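Local coordinates for protein extracellular sialidase/neuraminidase, putative (Aspergillus fumigatus, PDB 2XZI) that is a KDNase, a sialidase-family glycosidase that probably hydrolyses terminal linkages of deaminated neuraminic acid, at residues P16-A21 and R368-R373. Sequence-based numbering, arbitrary orientation.
Sequences PLFRSA and RAIIWR. With KDM (deamino-alpha-neuraminic acid), chain D.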
loop_
_atom_site.group_PDB
_atom_site.type_symbol
_atom_site.label_atom_id
_atom_site.label_comp_id
_atom_site.label_asym_id
_atom_site.label_seq_id
_atom_site.Cartn_x
_atom_site.Cartn_y
_atom_site.Cartn_z
ATOM N N PRO A 16 -6.152 12.869 -9.666
ATOM C CA PRO A 16 -5.394 11.682 -10.116
ATOM C C PRO A 16 -3.884 11.935 -10.069
ATOM O O PRO A 16 -3.408 13.012 -10.488
ATOM C CB PRO A 16 -5.868 11.469 -11.558
ATOM C CG PRO A 16 -7.129 12.307 -11.678
ATOM C CD PRO A 16 -6.978 13.446 -10.745
ATOM N N LEU A 17 -3.144 10.956 -9.539
ATOM C CA LEU A 17 -1.691 11.068 -9.496
ATOM C C LEU A 17 -0.996 10.097 -10.450
ATOM O O LEU A 17 0.111 10.377 -10.946
ATOM C CB LEU A 17 -1.170 10.897 -8.059
ATOM C CG LEU A 17 0.331 11.089 -7.852
ATOM C CD1 LEU A 17 0.732 12.506 -8.279
ATOM C CD2 LEU A 17 0.745 10.809 -6.402
ATOM N N PHE A 18 -1.611 8.944 -10.683
ATOM C CA PHE A 18 -1.094 7.997 -11.670
ATOM C C PHE A 18 -2.189 7.824 -12.708
ATOM O O PHE A 18 -3.247 7.264 -12.427
ATOM C CB PHE A 18 -0.704 6.660 -11.012
ATOM C CG PHE A 18 0.453 6.769 -10.048
ATOM C CD1 PHE A 18 0.243 7.104 -8.715
ATOM C CD2 PHE A 18 1.753 6.522 -10.468
ATOM C CE1 PHE A 18 1.302 7.190 -7.829
ATOM C CE2 PHE A 18 2.839 6.610 -9.593
ATOM C CZ PHE A 18 2.621 6.939 -8.262
ATOM N N ARG A 19 -1.931 8.383 -13.891
ATOM C CA ARG A 19 -2.914 8.542 -14.956
ATOM C C ARG A 19 -2.732 7.443 -15.989
ATOM O O ARG A 19 -1.693 7.364 -16.643
ATOM C CB ARG A 19 -2.734 9.917 -15.602
ATOM C CG ARG A 19 -2.959 11.068 -14.613
ATOM C CD ARG A 19 -2.696 12.444 -15.241
ATOM N NE ARG A 19 -3.721 12.776 -16.235
ATOM C CZ ARG A 19 -4.873 13.395 -15.978
ATOM N NH1 ARG A 19 -5.170 13.791 -14.742
ATOM N NH2 ARG A 19 -5.741 13.609 -16.963
ATOM N N SER A 20 -3.759 6.612 -16.119
ATOM C CA SER A 20 -3.735 5.457 -17.032
ATOM C C SER A 20 -3.685 5.876 -18.510
ATOM O O SER A 20 -3.938 7.043 -18.849
ATOM C CB SER A 20 -4.938 4.542 -16.755
ATOM O OG SER A 20 -6.112 5.301 -16.507
ATOM N N ALA A 21 -3.367 4.920 -19.379
ATOM C CA ALA A 21 -3.118 5.210 -20.803
ATOM C C ALA A 21 -4.297 5.858 -21.557
ATOM O O ALA A 21 -4.089 6.499 -22.589
ATOM C CB ALA A 21 -2.626 3.947 -21.527
ATOM N N ARG A 368 -6.959 1.269 -15.145
ATOM C CA ARG A 368 -6.897 1.538 -13.713
ATOM C C ARG A 368 -5.988 2.718 -13.434
ATOM O O ARG A 368 -4.876 2.796 -13.966
ATOM C CB ARG A 368 -6.379 0.321 -12.950
ATOM C CG ARG A 368 -7.052 -0.975 -13.307
ATOM C CD ARG A 368 -8.550 -0.959 -12.998
ATOM N NE ARG A 368 -9.130 -2.291 -13.146
ATOM C CZ ARG A 368 -9.096 -3.224 -12.194
ATOM N NH1 ARG A 368 -8.523 -2.968 -11.011
ATOM N NH2 ARG A 368 -9.633 -4.420 -12.421
ATOM N N ALA A 369 -6.470 3.639 -12.598
ATOM C CA ALA A 369 -5.724 4.841 -12.222
ATOM C C ALA A 369 -5.593 4.925 -10.702
ATOM O O ALA A 369 -6.261 4.190 -9.985
ATOM C CB ALA A 369 -6.385 6.097 -12.782
ATOM N N ILE A 370 -4.731 5.816 -10.230
ATOM C CA ILE A 370 -4.577 6.025 -8.792
ATOM C C ILE A 370 -4.785 7.489 -8.420
ATOM O O ILE A 370 -4.169 8.379 -8.994
ATOM C CB ILE A 370 -3.224 5.466 -8.264
ATOM C CG1 ILE A 370 -3.125 3.968 -8.556
ATOM C CG2 ILE A 370 -3.086 5.745 -6.777
ATOM C CD1 ILE A 370 -1.739 3.343 -8.270
ATOM N N ILE A 371 -5.674 7.704 -7.454
ATOM C CA ILE A 371 -6.037 9.029 -6.966
ATOM C C ILE A 371 -5.193 9.365 -5.748
ATOM O O ILE A 371 -4.939 8.487 -4.915
ATOM C CB ILE A 371 -7.543 9.075 -6.567
ATOM C CG1 ILE A 371 -8.474 8.735 -7.737
ATOM C CG2 ILE A 371 -7.921 10.412 -5.892
ATOM C CD1 ILE A 371 -8.030 9.212 -9.069
ATOM N N TRP A 372 -4.746 10.619 -5.663
ATOM C CA TRP A 372 -4.123 11.166 -4.460
ATOM C C TRP A 372 -5.089 12.078 -3.719
ATOM O O TRP A 372 -5.698 12.977 -4.313
ATOM C CB TRP A 372 -2.872 11.939 -4.850
ATOM C CG TRP A 372 -2.234 12.789 -3.802
ATOM C CD1 TRP A 372 -2.132 14.156 -3.831
ATOM C CD2 TRP A 372 -1.552 12.357 -2.616
ATOM N NE1 TRP A 372 -1.444 14.602 -2.727
ATOM C CE2 TRP A 372 -1.070 13.522 -1.970
ATOM C CE3 TRP A 372 -1.311 11.101 -2.024
ATOM C CZ2 TRP A 372 -0.349 13.473 -0.776
ATOM C CZ3 TRP A 372 -0.599 11.058 -0.828
ATOM C CH2 TRP A 372 -0.124 12.243 -0.223
ATOM N N ARG A 373 -5.214 11.862 -2.420
ATOM C CA ARG A 373 -6.108 12.655 -1.595
ATOM C C ARG A 373 -5.327 13.203 -0.432
ATOM O O ARG A 373 -4.446 12.507 0.121
ATOM C CB ARG A 373 -7.213 11.800 -1.022
ATOM C CG ARG A 373 -8.183 11.262 -2.032
ATOM C CD ARG A 373 -9.302 10.469 -1.357
ATOM N NE ARG A 373 -10.401 10.267 -2.294
ATOM C CZ ARG A 373 -11.329 11.183 -2.562
ATOM N NH1 ARG A 373 -11.310 12.365 -1.959
ATOM N NH2 ARG A 373 -12.279 10.913 -3.450
HETATM C C2 KDM D . -15.869 -4.468 -8.814
HETATM C C1 KDM D . -15.608 -4.659 -7.301
HETATM C C3 KDM D . -15.953 -2.969 -9.184
HETATM C C4 KDM D . -14.570 -2.290 -9.096
HETATM C C5 KDM D . -13.501 -3.091 -9.860
HETATM C C6 KDM D . -13.496 -4.569 -9.411
HETATM C C7 KDM D . -12.537 -5.577 -10.079
HETATM C C8 KDM D . -12.692 -6.978 -9.430
HETATM C C9 KDM D . -11.828 -8.087 -10.075
HETATM O O5 KDM D . -12.203 -2.514 -9.645
HETATM O O1A KDM D . -14.819 -5.576 -6.966
HETATM O O1B KDM D . -16.201 -3.888 -6.512
HETATM O O4 KDM D . -14.676 -0.966 -9.629
HETATM O O6 KDM D . -14.842 -5.107 -9.611
HETATM O O7 KDM D . -12.812 -5.659 -11.486
HETATM O O8 KDM D . -12.406 -6.905 -8.027
HETATM O O9 KDM D . -10.598 -7.567 -10.596
HETATM O O2 KDM D . -17.113 -5.091 -9.164
#
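Phe-18 and Ile-370 project from the same face of the sheet, the ring carbon CD1 of Phe-18 resting 3.9 Å from CB of Ile-370 and a little farther from its CG2. A chi1 of -65° puts CG of Phe-18 anti to its carbonyl carbon, on the side of the sheet that Ile-370 also occupies. Leu-17 runs in the same manner beside Trp-372, CB to CB at 3.8 Å. The indole then departs from the contact, giving its NE1 to the carbonyl of Gly-82. On Ile-371 the terminal CD1 turns back to reach CB of Pro-16 at 4.0 Å.

The backbone illustrates a classic beta bulge: both Leu-17 N, at 2.8 Å, and Phe-18 N, at 3.1 Å, donate to the single carbonyl O of Ile-370, while Ile-370 N returns a bond to Phe-18 O. Both donors lie in the carbonyl plane; Phe-18 N comes in on a lone pair and nearly straight (175°). In the sialidase beta-propeller, this pairing adds N-terminal strand 12-18 to the blade whose other three strands come from the C-terminal part of the chain, a closure familiar from propellers.

Beyond the bulge, Ser-20 brings CB to 3.3 Å from Arg-368 O, while its OG bonds Asn-22. The guanidinium of Arg-368 belongs to a deamino-alpha-neuraminic acid pocket with Ser-301, Arg-302, Arg-303, Asp-356 and Thr-362: its NE pairs with Asp-356, which also hydrogen-bonds the ligand, and NH2 lies 3.5 Å from ligand O7, with O5 above one face, toward the rim, and O9 at the edge in plane.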